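Local coordinates for protein regulator of nonsense transcripts 2 (Homo sapiens, PDB 4CEM) that probably acts in nonsense-mediated mRNA decay as a scaffolding factor, the crystallised part being the first of its three MIF4G domains, at residues His22-Lys26 / Pro223-Ile227; Ala154-Ile158 / Cys199-Ile203. All coordinates share one frame; numbering follows the deposited sequence.

Contact 1: His22-Lys26 / Pro223-Ile227; sequences HHLRK and PPSEI
K26 and E226 make the salt bridge between residues 22-26 and 223-227, K26 NZ lying 2.8 Å from E226 OE1. The ammonium group meets that oxygen nearly along its C-O axis. K26 suits this place at the exposed edge because its flexible chain, CG anti to the backbone N (chi1 -152°) and bent again at chi2 and chi4, can leave the helix surface and reach across to the carboxylate.

The same oxygen also comes near the edge of the H22 imidazole, although no bond is made there. Two prolines lie over one face of this ring. P223 CB stands 4.0 Å from the H22 ring centroid in a CH-pi contact, offset toward the rim on the CG side, while P224 CD makes a second one at 4.2 Å. Proline fits well here: P223 lays a rigid ring edge against the imidazole face, and P224 CD, bonded to the amide nitrogen, carries polarised C-H bonds that an aromatic face accepts. W19, one turn earlier on the helix, meets both the H22 ring and the prolines.

Further along, at R25, I227 brings CD1 to within 4.0 Å of R25 CB, an apolar end against the aliphatic base of a charged residue. The guanidinium of R25 is engaged away from the loop, its NH1 paired with D202 and D201 and its NH2 with E155.

The loop is therefore held on this helix mainly by apolar and CH-pi contact, which depends on close fit, and its one charge pair here sits where solvent probably weakens it.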
loop_
_atom_site.group_PDB
_atom_site.type_symbol
_atom_site.label_atom_id
_atom_site.label_comp_id
_atom_site.label_asym_id
_atom_site.label_seq_id
_atom_site.Cartn_x
_atom_site.Cartn_y
_atom_site.Cartn_z
ATOM N N HIS A 22 -9.279 -11.697 -3.946
ATOM C CA HIS A 22 -10.148 -12.079 -2.848
ATOM C C HIS A 22 -9.930 -13.508 -2.453
ATOM O O HIS A 22 -9.758 -13.824 -1.274
ATOM C CB HIS A 22 -11.604 -11.852 -3.239
ATOM C CG HIS A 22 -12.595 -12.336 -2.217
ATOM N ND1 HIS A 22 -12.916 -11.623 -1.128
ATOM C CD2 HIS A 22 -13.347 -13.499 -2.161
ATOM C CE1 HIS A 22 -13.819 -12.299 -0.399
ATOM N NE2 HIS A 22 -14.084 -13.447 -1.033
ATOM N N HIS A 23 -9.921 -14.395 -3.432
ATOM C CA HIS A 23 -9.762 -15.808 -3.129
ATOM C C HIS A 23 -8.457 -16.093 -2.449
ATOM O O HIS A 23 -8.417 -16.894 -1.521
ATOM C CB HIS A 23 -9.900 -16.659 -4.385
ATOM C CG HIS A 23 -11.321 -16.772 -4.891
ATOM N ND1 HIS A 23 -12.364 -17.019 -4.072
ATOM C CD2 HIS A 23 -11.842 -16.685 -6.177
ATOM C CE1 HIS A 23 -13.497 -17.073 -4.791
ATOM N NE2 HIS A 23 -13.175 -16.874 -6.084
ATOM N N LEU A 24 -7.382 -15.443 -2.889
ATOM C CA LEU A 24 -6.061 -15.657 -2.279
ATOM C C LEU A 24 -6.022 -15.226 -0.813
ATOM O O LEU A 24 -5.557 -15.968 0.060
ATOM C CB LEU A 24 -4.968 -14.909 -3.055
ATOM C CG LEU A 24 -3.543 -15.075 -2.511
ATOM C CD1 LEU A 24 -3.217 -16.554 -2.356
ATOM C CD2 LEU A 24 -2.536 -14.367 -3.414
ATOM N N ARG A 25 -6.511 -14.019 -0.559
ATOM C CA ARG A 25 -6.550 -13.477 0.788
ATOM C C ARG A 25 -7.331 -14.374 1.753
ATOM O O ARG A 25 -6.924 -14.578 2.898
ATOM C CB ARG A 25 -7.178 -12.084 0.760
ATOM C CG ARG A 25 -6.279 -11.011 0.174
ATOM C CD ARG A 25 -6.967 -9.660 0.178
ATOM N NE ARG A 25 -6.111 -8.627 -0.392
ATOM C CZ ARG A 25 -6.463 -7.355 -0.560
ATOM N NH1 ARG A 25 -7.665 -6.926 -0.203
ATOM N NH2 ARG A 25 -5.605 -6.501 -1.095
ATOM N N LYS A 26 -8.457 -14.895 1.270
ATOM C CA LYS A 26 -9.355 -15.737 2.051
ATOM C C LYS A 26 -8.673 -17.046 2.402
ATOM O O LYS A 26 -8.844 -17.586 3.489
ATOM C CB LYS A 26 -10.605 -16.030 1.224
ATOM C CG LYS A 26 -11.862 -16.289 2.029
ATOM C CD LYS A 26 -12.479 -14.993 2.536
ATOM C CE LYS A 26 -13.837 -15.249 3.160
ATOM N NZ LYS A 26 -14.736 -15.970 2.211
ATOM N N PRO A 223 -16.466 -9.251 -5.493
ATOM C CA PRO A 223 -16.304 -10.002 -4.253
ATOM C C PRO A 223 -16.856 -9.260 -3.051
ATOM O O PRO A 223 -16.779 -8.049 -2.991
ATOM C CB PRO A 223 -14.776 -10.157 -4.114
ATOM C CG PRO A 223 -14.183 -9.673 -5.382
ATOM C CD PRO A 223 -15.176 -8.716 -5.958
ATOM N N PRO A 224 -17.390 -9.988 -2.078
ATOM C CA PRO A 224 -17.903 -9.313 -0.895
ATOM C C PRO A 224 -16.774 -8.925 0.067
ATOM O O PRO A 224 -15.725 -9.576 0.080
ATOM C CB PRO A 224 -18.801 -10.380 -0.267
ATOM C CG PRO A 224 -18.143 -11.674 -0.632
ATOM C CD PRO A 224 -17.368 -11.451 -1.914
ATOM N N SER A 225 -16.990 -7.877 0.859
ATOM C CA SER A 225 -16.086 -7.549 1.965
ATOM C C SER A 225 -16.444 -8.422 3.160
ATOM O O SER A 225 -17.508 -8.245 3.752
ATOM C CB SER A 225 -16.199 -6.076 2.363
ATOM O OG SER A 225 -15.502 -5.839 3.578
ATOM N N GLU A 226 -15.563 -9.360 3.503
ATOM C CA GLU A 226 -15.826 -10.319 4.584
ATOM C C GLU A 226 -14.652 -10.520 5.545
ATOM O O GLU A 226 -14.683 -11.433 6.367
ATOM C CB GLU A 226 -16.157 -11.689 3.995
ATOM C CG GLU A 226 -17.241 -11.694 2.938
ATOM C CD GLU A 226 -17.606 -13.100 2.514
ATOM O OE1 GLU A 226 -16.666 -13.916 2.319
ATOM O OE2 GLU A 226 -18.828 -13.376 2.387
ATOM N N ILE A 227 -13.622 -9.690 5.448
ATOM C CA ILE A 227 -12.397 -9.938 6.196
ATOM C C ILE A 227 -12.359 -9.033 7.423
ATOM O O ILE A 227 -12.413 -9.521 8.548
ATOM C CB ILE A 227 -11.156 -9.761 5.307
ATOM C CG1 ILE A 227 -11.131 -10.886 4.264
ATOM C CG2 ILE A 227 -9.892 -9.768 6.150
ATOM C CD1 ILE A 227 -10.060 -10.739 3.202
#

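Contact 2: Ala154-Ile158 / Cys199-Ile203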
loop_
_atom_site.group_PDB
_atom_site.type_symbol
_atom_site.label_atom_id
_atom_site.label_comp_id
_atom_site.label_asym_id
_atom_site.label_seq_id
_atom_site.Cartn_x
_atom_site.Cartn_y
_atom_site.Cartn_z
ATOM N N ALA A 154 -0.385 -3.797 5.404
ATOM C CA ALA A 154 -1.803 -4.021 5.064
ATOM C C ALA A 154 -2.082 -5.491 4.732
ATOM O O ALA A 154 -2.922 -6.108 5.374
ATOM C CB ALA A 154 -2.227 -3.133 3.908
ATOM N N GLU A 155 -1.368 -6.063 3.760
ATOM C CA GLU A 155 -1.573 -7.479 3.427
ATOM C C GLU A 155 -1.337 -8.370 4.630
ATOM O O GLU A 155 -2.147 -9.255 4.918
ATOM C CB GLU A 155 -0.662 -7.958 2.290
ATOM C CG GLU A 155 -1.157 -7.638 0.891
ATOM C CD GLU A 155 -2.536 -8.192 0.577
ATOM O OE1 GLU A 155 -2.929 -9.252 1.102
ATOM O OE2 GLU A 155 -3.229 -7.557 -0.220
ATOM N N LEU A 156 -0.226 -8.135 5.329
ATOM C CA LEU A 156 0.129 -8.960 6.481
ATOM C C LEU A 156 -0.992 -8.993 7.519
ATOM O O LEU A 156 -1.156 -9.985 8.235
ATOM C CB LEU A 156 1.428 -8.471 7.129
ATOM C CG LEU A 156 2.718 -8.767 6.365
ATOM C CD1 LEU A 156 3.862 -7.976 6.969
ATOM C CD2 LEU A 156 3.007 -10.256 6.390
ATOM N N THR A 157 -1.756 -7.911 7.608
ATOM C CA THR A 157 -2.920 -7.897 8.474
ATOM C C THR A 157 -4.060 -8.683 7.810
ATOM O O THR A 157 -4.598 -9.617 8.393
ATOM C CB THR A 157 -3.347 -6.454 8.816
ATOM O OG1 THR A 157 -2.194 -5.688 9.198
ATOM C CG2 THR A 157 -4.366 -6.443 9.944
ATOM N N ILE A 158 -4.396 -8.339 6.573
ATOM C CA ILE A 158 -5.513 -8.989 5.870
ATOM C C ILE A 158 -5.349 -10.497 5.858
ATOM O O ILE A 158 -6.309 -11.249 6.040
ATOM C CB ILE A 158 -5.622 -8.540 4.405
ATOM C CG1 ILE A 158 -5.968 -7.061 4.318
ATOM C CG2 ILE A 158 -6.695 -9.352 3.697
ATOM C CD1 ILE A 158 -5.817 -6.498 2.933
ATOM N N CYS A 199 -5.469 -2.273 -1.075
ATOM C CA CYS A 199 -6.011 -2.801 0.190
ATOM C C CYS A 199 -7.276 -2.108 0.715
ATOM O O CYS A 199 -7.876 -2.571 1.696
ATOM C CB CYS A 199 -4.923 -2.741 1.264
ATOM S SG CYS A 199 -3.357 -3.491 0.742
ATOM N N GLY A 200 -7.674 -1.008 0.075
ATOM C CA GLY A 200 -8.824 -0.225 0.515
ATOM C C GLY A 200 -10.138 -0.990 0.558
ATOM O O GLY A 200 -11.035 -0.656 1.340
ATOM N N ASP A 201 -10.271 -2.005 -0.285
ATOM C CA ASP A 201 -11.477 -2.817 -0.277
ATOM C C ASP A 201 -11.664 -3.445 1.101
ATOM O O ASP A 201 -12.683 -3.236 1.744
ATOM C CB ASP A 201 -11.492 -3.876 -1.410
ATOM C CG ASP A 201 -10.128 -4.579 -1.627
ATOM O OD1 ASP A 201 -9.218 -4.502 -0.757
ATOM O OD2 ASP A 201 -9.978 -5.221 -2.695
ATOM N N ASP A 202 -10.652 -4.160 1.569
ATOM C CA ASP A 202 -10.744 -4.901 2.822
ATOM C C ASP A 202 -10.443 -4.068 4.069
ATOM O O ASP A 202 -11.078 -4.275 5.104
ATOM C CB ASP A 202 -9.831 -6.122 2.774
ATOM C CG ASP A 202 -10.417 -7.250 1.951
ATOM O OD1 ASP A 202 -11.600 -7.571 2.150
ATOM O OD2 ASP A 202 -9.697 -7.831 1.117
ATOM N N ILE A 203 -9.502 -3.131 3.993
ATOM C CA ILE A 203 -9.147 -2.358 5.183
ATOM C C ILE A 203 -10.044 -1.135 5.408
ATOM O O ILE A 203 -10.428 -0.858 6.543
ATOM C CB ILE A 203 -7.656 -1.968 5.183
ATOM C CG1 ILE A 203 -6.809 -3.199 5.507
ATOM C CG2 ILE A 203 -7.368 -0.878 6.209
ATOM C CD1 ILE A 203 -5.395 -3.102 4.984
#
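A154 presents its methyl group to a shallow hollow between C199 and I203, which stand one helical turn apart. A154 CB lies 3.4 Å from C199 SG and 3.3 Å from I203 CD1, and a small residue suits this place because two larger ones close on it.

I158, a turn further on, is the complementary bump. Its CG1 is anti to the carbonyl carbon (chi1 -65°), and the extended branch carries CD1 out to the opposing helix. There I158 CD1 rests 4.0 Å from D202 CB and 4.2 Å from C199 CB, while the chain of I203 crosses it obliquely, the two CD1 methyls 4.0 Å apart. An alanine in place of I158 would remove this branch and is likely to leave a gap between C199, D202 and I203, with the I203 side chain less firmly held.

D202 therefore gives its CB to the apolar layer, whereas its carboxylate turns to R25 of helix 6-33, which also pairs with E155. Those bonds probably offset the cost of burying two acidic groups at this interface.

No hydrogen bond joins the two segments. Their axes come within 10.5 Å at an angle of 42°, both running roughly the same way, as suits next-but-one helices with helix 164-181 between them in sequence. Such stacking of successive helices is characteristic of a helical-repeat fold, here the all-helical MIF4G domain.

In the fold
From the N terminus the chain first forms the long helix 6-33, whose residues 22-26 wait for the loop 223-227, almost two hundred residues later, to close contact 1. Nested within that large, mostly helical loop is contact 2, a shorter closure in which the chain runs through helix 164-181 and comes back to helix 143-158 in helix 189-204. The two centres lie 10 Å apart, and R25 carries the connection, rooted in contact 1 with its charged end among the acidic side chains of contact 2. I227 adds apolar contact with I158. Together they fasten the N-terminal helix and the loop preceding helix 230-259 onto the helical-repeat core.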